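Local coordinates for thermotoga maritima TmcAL (Thermotoga maritima, PDB 5Y0T), which belongs to the HIGH nucleotidyl transferase family of the HUP clan and has a pocket that holds adenosine-5'-rp-alpha-thio-triphosphate, at residues Lys358-Arg369 with Leu377-Ile388. Numbering follows the deposited sequence.
Sequences KLPIVTNMSLYR and LPVDKQLFLEQI. With EDO (1,2-ethanediol), chain G.
With chi1 at 80°, Tyr-368 CG sits between its own backbone N and carbonyl carbon, and Ile-388, whose CG1 lies anti to the backbone N (chi1 -153°), spreads both CG2 and CD1 over one face of the ring. Ile-388 CG2 makes a CH-pi contact, 3.8 Å from the centroid of the Tyr-368 ring. The bent chain of Met-365 meets Ile-388 tip to tip, SD lying 3.9 Å from CD1. Leu-385 CD2 touches the edge of the Tyr-368 ring and also covers one face of the Arg-369 guanidinium, 4.0 Å from NH2. One water joins Tyr-368 OH to Leu-385 O, at 2.8 Å from each. Phe-384 offers its ring edge to Tyr-368 CD1 and Pro-360 CG. Farther along, Val-379 CG1 packs on Pro-360 CD at 3.6 Å, and Leu-377 CD1 presses on the backbone between Leu-359 and Pro-360. Asp-380 N-caps helix 381-399, its OD1 accepting from Leu-383 N at 3.0 Å, while OD2 forms salt bridges with Lys-328 and Lys-332. The apolar seam packs the loop 377-380 and the first turns of helix 381-399 against the start of helix 368-374 and against strand 361-362, which pairs in parallel with strand 337-343 of the mixed sheet; helix 323-332 touches Leu-383 and Gln-387.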
ATOM      1  N   LYS A 358     -35.542   7.945   2.058  1.00 19.07           N
ATOM      2  CA  LYS A 358     -35.035   8.816   3.116  1.00 23.76           C
ATOM      3  C   LYS A 358     -33.554   9.124   2.941  1.00 25.41           C
ATOM      4  O   LYS A 358     -32.984   9.824   3.762  1.00 23.15           O
ATOM      5  CB  LYS A 358     -35.257   8.178   4.500  1.00 24.87           C
ATOM      6  CG  LYS A 358     -36.647   7.568   4.723  1.00 39.86           C
ATOM      7  CD  LYS A 358     -36.642   6.640   5.952  1.00 45.79           C
ATOM      8  CE  LYS A 358     -37.932   5.836   6.058  1.00 50.98           C
ATOM      9  NZ  LYS A 358     -38.094   5.255   7.422  1.00 55.17           N
ATOM     10  N   LEU A 359     -32.933   8.554   1.906  1.00 23.44           N
ATOM     11  CA  LEU A 359     -31.539   8.849   1.561  1.00 23.19           C
ATOM     12  C   LEU A 359     -31.475   9.210   0.085  1.00 24.05           C
ATOM     13  O   LEU A 359     -32.298   8.727  -0.689  1.00 19.73           O
ATOM     14  CB  LEU A 359     -30.621   7.646   1.835  1.00 14.42           C
ATOM     15  CG  LEU A 359     -30.389   7.192   3.282  1.00 20.52           C
ATOM     16  CD1 LEU A 359     -29.573   5.902   3.311  1.00 15.98           C
ATOM     17  CD2 LEU A 359     -29.677   8.304   4.046  1.00 22.56           C
ATOM     18  N   PRO A 360     -30.493  10.041  -0.313  1.00 21.45           N
ATOM     19  CA  PRO A 360     -30.296  10.395  -1.726  1.00 21.89           C
ATOM     20  C   PRO A 360     -30.026   9.150  -2.560  1.00 21.25           C
ATOM     21  O   PRO A 360     -29.299   8.267  -2.113  1.00 24.04           O
ATOM     22  CB  PRO A 360     -29.058  11.309  -1.700  1.00 21.72           C
ATOM     23  CG  PRO A 360     -28.991  11.816  -0.308  1.00 26.23           C
ATOM     24  CD  PRO A 360     -29.498  10.694   0.554  1.00 21.34           C
ATOM     25  N   ILE A 361     -30.615   9.077  -3.746  1.00 17.77           N
ATOM     26  CA  ILE A 361     -30.421   7.927  -4.619  1.00 18.08           C
ATOM     27  C   ILE A 361     -29.360   8.259  -5.663  1.00 25.19           C
ATOM     28  O   ILE A 361     -29.461   9.270  -6.357  1.00 22.28           O
ATOM     29  CB  ILE A 361     -31.749   7.531  -5.302  1.00 19.80           C
ATOM     30  CG1 ILE A 361     -32.719   6.985  -4.255  1.00 26.25           C
ATOM     31  CG2 ILE A 361     -31.517   6.505  -6.403  1.00 20.37           C
ATOM     32  CD1 ILE A 361     -34.174   7.068  -4.672  1.00 24.42           C
ATOM     33  N   VAL A 362     -28.335   7.419  -5.750  1.00 19.86           N
ATOM     34  CA  VAL A 362     -27.267   7.599  -6.728  1.00 20.70           C
ATOM     35  C   VAL A 362     -27.419   6.548  -7.824  1.00 25.47           C
ATOM     36  O   VAL A 362     -27.301   5.360  -7.553  1.00 21.39           O
ATOM     37  CB  VAL A 362     -25.863   7.476  -6.071  1.00 21.91           C
ATOM     38  CG1 VAL A 362     -24.749   7.601  -7.122  1.00 22.92           C
ATOM     39  CG2 VAL A 362     -25.692   8.518  -4.963  1.00 17.84           C
ATOM     40  N   THR A 363     -27.726   6.983  -9.041  1.00 23.31           N
ATOM     41  CA  THR A 363     -27.738   6.098 -10.213  1.00 22.88           C
ATOM     42  C   THR A 363     -26.491   6.404 -11.030  1.00 27.76           C
ATOM     43  O   THR A 363     -25.663   5.534 -11.310  1.00 35.70           O
ATOM     44  CB  THR A 363     -29.020   6.253 -11.099  1.00 31.60           C
ATOM     45  OG1 THR A 363     -29.342   7.637 -11.267  1.00 30.81           O
ATOM     46  CG2 THR A 363     -30.205   5.558 -10.458  1.00 30.23           C
ATOM     47  N   ASN A 364     -26.377   7.659 -11.420  1.00 24.11           N
ATOM     48  CA  ASN A 364     -25.270   8.119 -12.235  1.00 20.29           C
ATOM     49  C   ASN A 364     -24.143   8.602 -11.330  1.00 21.45           C
ATOM     50  O   ASN A 364     -24.214   9.699 -10.763  1.00 20.89           O
ATOM     51  CB  ASN A 364     -25.776   9.243 -13.147  1.00 19.67           C
ATOM     52  CG  ASN A 364     -24.809   9.597 -14.259  1.00 28.18           C
ATOM     53  OD1 ASN A 364     -23.605   9.363 -14.157  1.00 23.47           O
ATOM     54  ND2 ASN A 364     -25.342  10.203 -15.331  1.00 27.57           N
ATOM     55  N   MET A 365     -23.072   7.822 -11.249  1.00 21.09           N
ATOM     56  CA  MET A 365     -21.999   8.131 -10.300  1.00 23.14           C
ATOM     57  C   MET A 365     -21.283   9.428 -10.671  1.00 22.35           C
ATOM     58  O   MET A 365     -20.839  10.170  -9.798  1.00 22.84           O
ATOM     59  CB  MET A 365     -21.008   6.971 -10.215  1.00 21.29           C
ATOM     60  CG  MET A 365     -21.421   5.865  -9.226  1.00 22.02           C
ATOM     61  SD  MET A 365     -21.447   6.402  -7.503  1.00 21.52           S
ATOM     62  CE  MET A 365     -19.699   6.274  -7.081  1.00 20.55           C
ATOM     63  N   SER A 366     -21.202   9.728 -11.965  1.00 21.71           N
ATOM     64  CA  SER A 366     -20.564  10.972 -12.403  1.00 22.57           C
ATOM     65  C   SER A 366     -21.275  12.186 -11.832  1.00 22.10           C
ATOM     66  O   SER A 366     -20.725  13.281 -11.819  1.00 23.79           O
ATOM     67  CB  SER A 366     -20.527  11.064 -13.935  1.00 28.96           C
ATOM     68  OG  SER A 366     -19.666  10.072 -14.474  1.00 36.92           O
ATOM     69  N   LEU A 367     -22.515  11.999 -11.394  1.00 19.03           N
ATOM     70  CA  LEU A 367     -23.289  13.077 -10.794  1.00 20.91           C
ATOM     71  C   LEU A 367     -23.362  13.057  -9.258  1.00 21.09           C
ATOM     72  O   LEU A 367     -24.093  13.864  -8.681  1.00 21.72           O
ATOM     73  CB  LEU A 367     -24.720  13.054 -11.354  1.00 20.41           C
ATOM     74  CG  LEU A 367     -24.850  13.076 -12.884  1.00 28.40           C
ATOM     75  CD1 LEU A 367     -26.326  13.133 -13.288  1.00 29.99           C
ATOM     76  CD2 LEU A 367     -24.073  14.228 -13.499  1.00 23.71           C
ATOM     77  N   TYR A 368     -22.688  12.125  -8.579  1.00 18.99           N
ATOM     78  CA  TYR A 368     -23.039  11.952  -7.171  1.00 20.84           C
ATOM     79  C   TYR A 368     -22.754  13.189  -6.332  1.00 22.48           C
ATOM     80  O   TYR A 368     -23.453  13.425  -5.351  1.00 21.06           O
ATOM     81  CB  TYR A 368     -22.369  10.724  -6.557  1.00 20.43           C
ATOM     82  CG  TYR A 368     -20.921  10.814  -6.113  1.00 23.62           C
ATOM     83  CD1 TYR A 368     -20.540  11.572  -5.008  1.00 20.49           C
ATOM     84  CD2 TYR A 368     -19.956  10.043  -6.732  1.00 27.22           C
ATOM     85  CE1 TYR A 368     -19.234  11.615  -4.596  1.00 22.18           C
ATOM     86  CE2 TYR A 368     -18.644  10.065  -6.308  1.00 26.32           C
ATOM     87  CZ  TYR A 368     -18.287  10.848  -5.237  1.00 24.44           C
ATOM     88  OH  TYR A 368     -16.968  10.863  -4.812  1.00 29.10           O
ATOM     89  N   ARG A 369     -21.771  14.001  -6.731  1.00 17.62           N
ATOM     90  CA  ARG A 369     -21.500  15.224  -5.982  1.00 24.69           C
ATOM     91  C   ARG A 369     -22.600  16.253  -6.182  1.00 25.00           C
ATOM     92  O   ARG A 369     -22.884  17.039  -5.274  1.00 23.91           O
ATOM     93  CB  ARG A 369     -20.154  15.831  -6.379  1.00 25.11           C
ATOM     94  CG  ARG A 369     -18.989  14.915  -6.081  1.00 34.97           C
ATOM     95  CD  ARG A 369     -17.667  15.608  -6.337  1.00 45.60           C
ATOM     96  NE  ARG A 369     -17.003  15.883  -5.070  1.00 53.92           N
ATOM     97  CZ  ARG A 369     -16.096  15.086  -4.520  1.00 42.47           C
ATOM     98  NH1 ARG A 369     -15.725  13.975  -5.136  1.00 48.36           N
ATOM     99  NH2 ARG A 369     -15.560  15.408  -3.358  1.00 45.99           N
ATOM    100  N   LEU A 377     -32.463  16.154   1.625  1.00 23.04           N
ATOM    101  CA  LEU A 377     -32.349  15.218   2.741  1.00 24.23           C
ATOM    102  C   LEU A 377     -31.166  15.591   3.625  1.00 23.03           C
ATOM    103  O   LEU A 377     -30.078  15.818   3.124  1.00 21.10           O
ATOM    104  CB  LEU A 377     -32.198  13.781   2.212  1.00 23.41           C
ATOM    105  CG  LEU A 377     -33.472  13.263   1.528  1.00 27.94           C
ATOM    106  CD1 LEU A 377     -33.227  11.984   0.744  1.00 23.64           C
ATOM    107  CD2 LEU A 377     -34.561  13.037   2.567  1.00 25.43           C
ATOM    108  N   PRO A 378     -31.372  15.633   4.950  1.00 25.70           N
ATOM    109  CA  PRO A 378     -30.337  16.198   5.824  1.00 23.33           C
ATOM    110  C   PRO A 378     -29.227  15.207   6.139  1.00 24.78           C
ATOM    111  O   PRO A 378     -29.003  14.853   7.300  1.00 22.09           O
ATOM    112  CB  PRO A 378     -31.122  16.567   7.086  1.00 29.29           C
ATOM    113  CG  PRO A 378     -32.213  15.534   7.129  1.00 26.26           C
ATOM    114  CD  PRO A 378     -32.605  15.306   5.687  1.00 27.06           C
ATOM    115  N   VAL A 379     -28.535  14.753   5.106  1.00 21.34           N
ATOM    116  CA  VAL A 379     -27.461  13.785   5.299  1.00 22.49           C
ATOM    117  C   VAL A 379     -26.213  14.451   5.879  1.00 25.74           C
ATOM    118  O   VAL A 379     -26.072  15.684   5.888  1.00 22.99           O
ATOM    119  CB  VAL A 379     -27.113  13.074   3.984  1.00 19.33           C
ATOM    120  CG1 VAL A 379     -28.330  12.364   3.462  1.00 19.76           C
ATOM    121  CG2 VAL A 379     -26.645  14.099   2.933  1.00 24.27           C
ATOM    122  N   ASP A 380     -25.320  13.620   6.398  1.00 22.74           N
ATOM    123  CA  ASP A 380     -24.015  14.078   6.843  1.00 25.89           C
ATOM    124  C   ASP A 380     -23.126  14.117   5.607  1.00 24.09           C
ATOM    125  O   ASP A 380     -22.783  13.073   5.042  1.00 20.66           O
ATOM    126  CB  ASP A 380     -23.472  13.122   7.907  1.00 21.33           C
ATOM    127  CG  ASP A 380     -22.125  13.540   8.469  1.00 24.53           C
ATOM    128  OD1 ASP A 380     -21.283  14.072   7.725  1.00 25.46           O
ATOM    129  OD2 ASP A 380     -21.908  13.295   9.673  1.00 24.36           O
ATOM    130  N   LYS A 381     -22.718  15.317   5.208  1.00 23.02           N
ATOM    131  CA  LYS A 381     -22.053  15.478   3.917  1.00 24.16           C
ATOM    132  C   LYS A 381     -20.663  14.862   3.925  1.00 21.77           C
ATOM    133  O   LYS A 381     -20.288  14.135   2.991  1.00 24.72           O
ATOM    134  CB  LYS A 381     -21.978  16.959   3.526  1.00 27.80           C
ATOM    135  CG  LYS A 381     -23.333  17.527   3.102  1.00 34.44           C
ATOM    136  CD  LYS A 381     -23.157  18.805   2.290  1.00 48.08           C
ATOM    137  CE  LYS A 381     -24.419  19.157   1.507  1.00 47.49           C
ATOM    138  NZ  LYS A 381     -25.510  19.621   2.397  1.00 52.04           N
ATOM    139  N   GLN A 382     -19.900  15.126   4.977  1.00 23.12           N
ATOM    140  CA  GLN A 382     -18.547  14.574   5.033  1.00 27.22           C
ATOM    141  C   GLN A 382     -18.589  13.045   5.107  1.00 23.39           C
ATOM    142  O   GLN A 382     -17.810  12.375   4.445  1.00 24.93           O
ATOM    143  CB  GLN A 382     -17.762  15.156   6.214  1.00 33.71           C
ATOM    144  CG  GLN A 382     -16.243  14.929   6.109  1.00 43.69           C
ATOM    145  CD  GLN A 382     -15.704  15.081   4.673  1.00 54.22           C
ATOM    146  OE1 GLN A 382     -15.113  14.144   4.121  1.00 58.14           O
ATOM    147  NE2 GLN A 382     -15.904  16.263   4.073  1.00 47.18           N
ATOM    148  N   LEU A 383     -19.520  12.494   5.884  1.00 22.78           N
ATOM    149  CA  LEU A 383     -19.647  11.037   5.987  1.00 20.58           C
ATOM    150  C   LEU A 383     -20.044  10.410   4.643  1.00 16.77           C
ATOM    151  O   LEU A 383     -19.490   9.368   4.213  1.00 18.81           O
ATOM    152  CB  LEU A 383     -20.667  10.673   7.065  1.00 17.55           C
ATOM    153  CG  LEU A 383     -20.786   9.178   7.368  1.00 19.61           C
ATOM    154  CD1 LEU A 383     -19.437   8.607   7.819  1.00 23.03           C
ATOM    155  CD2 LEU A 383     -21.838   8.990   8.446  1.00 19.69           C
ATOM    156  N   PHE A 384     -20.992  11.054   3.975  1.00 18.13           N
ATOM    157  CA  PHE A 384     -21.420  10.645   2.632  1.00 17.84           C
ATOM    158  C   PHE A 384     -20.191  10.554   1.725  1.00 22.63           C
ATOM    159  O   PHE A 384     -19.957   9.536   1.086  1.00 18.80           O
ATOM    160  CB  PHE A 384     -22.461  11.655   2.105  1.00 20.41           C
ATOM    161  CG  PHE A 384     -23.019  11.358   0.725  1.00 19.34           C
ATOM    162  CD1 PHE A 384     -22.207  11.357  -0.408  1.00 21.70           C
ATOM    163  CD2 PHE A 384     -24.389  11.188   0.551  1.00 19.99           C
ATOM    164  CE1 PHE A 384     -22.745  11.136  -1.676  1.00 23.21           C
ATOM    165  CE2 PHE A 384     -24.937  10.988  -0.714  1.00 22.01           C
ATOM    166  CZ  PHE A 384     -24.111  10.950  -1.830  1.00 18.98           C
ATOM    167  N   LEU A 385     -19.404  11.626   1.678  1.00 21.35           N
ATOM    168  CA  LEU A 385     -18.229  11.648   0.816  1.00 22.69           C
ATOM    169  C   LEU A 385     -17.216  10.570   1.197  1.00 20.76           C
ATOM    170  O   LEU A 385     -16.670   9.906   0.316  1.00 21.47           O
ATOM    171  CB  LEU A 385     -17.563  13.037   0.843  1.00 19.63           C
ATOM    172  CG  LEU A 385     -18.384  14.145   0.175  1.00 17.94           C
ATOM    173  CD1 LEU A 385     -17.729  15.535   0.380  1.00 20.80           C
ATOM    174  CD2 LEU A 385     -18.595  13.867  -1.306  1.00 19.80           C
ATOM    175  N   GLU A 386     -16.965  10.386   2.495  1.00 21.11           N
ATOM    176  CA  GLU A 386     -16.051   9.329   2.949  1.00 21.14           C
ATOM    177  C   GLU A 386     -16.556   7.934   2.617  1.00 18.10           C
ATOM    178  O   GLU A 386     -15.786   7.080   2.152  1.00 18.78           O
ATOM    179  CB  GLU A 386     -15.786   9.452   4.463  1.00 19.85           C
ATOM    180  CG  GLU A 386     -15.028  10.735   4.787  1.00 28.92           C
ATOM    181  CD  GLU A 386     -14.676  10.902   6.261  1.00 41.47           C
ATOM    182  OE1 GLU A 386     -14.981  10.004   7.069  1.00 43.43           O
ATOM    183  OE2 GLU A 386     -14.085  11.944   6.609  1.00 45.70           O
ATOM    184  N   GLN A 387     -17.847   7.696   2.824  1.00 18.44           N
ATOM    185  CA  GLN A 387     -18.409   6.393   2.521  1.00 16.05           C
ATOM    186  C   GLN A 387     -18.292   6.069   1.035  1.00 14.86           C
ATOM    187  O   GLN A 387     -17.819   4.987   0.663  1.00 18.87           O
ATOM    188  CB  GLN A 387     -19.881   6.316   2.972  1.00 17.95           C
ATOM    189  CG  GLN A 387     -20.057   6.239   4.480  1.00 20.73           C
ATOM    190  CD  GLN A 387     -21.522   6.215   4.916  1.00 18.35           C
ATOM    191  OE1 GLN A 387     -22.424   6.505   4.129  1.00 18.94           O
ATOM    192  NE2 GLN A 387     -21.759   5.854   6.173  1.00 16.32           N
ATOM    193  N   ILE A 388     -18.704   7.000   0.173  1.00 16.70           N
ATOM    194  CA  ILE A 388     -18.755   6.678  -1.251  1.00 17.90           C
ATOM    195  C   ILE A 388     -17.337   6.642  -1.851  1.00 18.92           C
ATOM    196  O   ILE A 388     -17.069   5.857  -2.767  1.00 18.27           O
ATOM    197  CB  ILE A 388     -19.686   7.655  -2.021  1.00 19.27           C
ATOM    198  CG1 ILE A 388     -20.254   6.984  -3.273  1.00 22.40           C
ATOM    199  CG2 ILE A 388     -18.978   8.999  -2.359  1.00 16.03           C
ATOM    200  CD1 ILE A 388     -21.470   7.733  -3.848  1.00 24.99           C
TER
HETATM  201  C1  EDO G1003     -28.910  10.300   6.963  1.00 34.59           C
HETATM  202  O1  EDO G1003     -29.694  11.507   7.017  1.00 45.90           O
HETATM  203  C2  EDO G1003     -28.915   9.617   8.333  1.00 33.06           C
HETATM  204  O2  EDO G1003     -27.815  10.113   9.133  1.00 30.77           O
HETATM  205  O   HOH W   1     -16.154  11.165  -2.176  1.00 23.83           O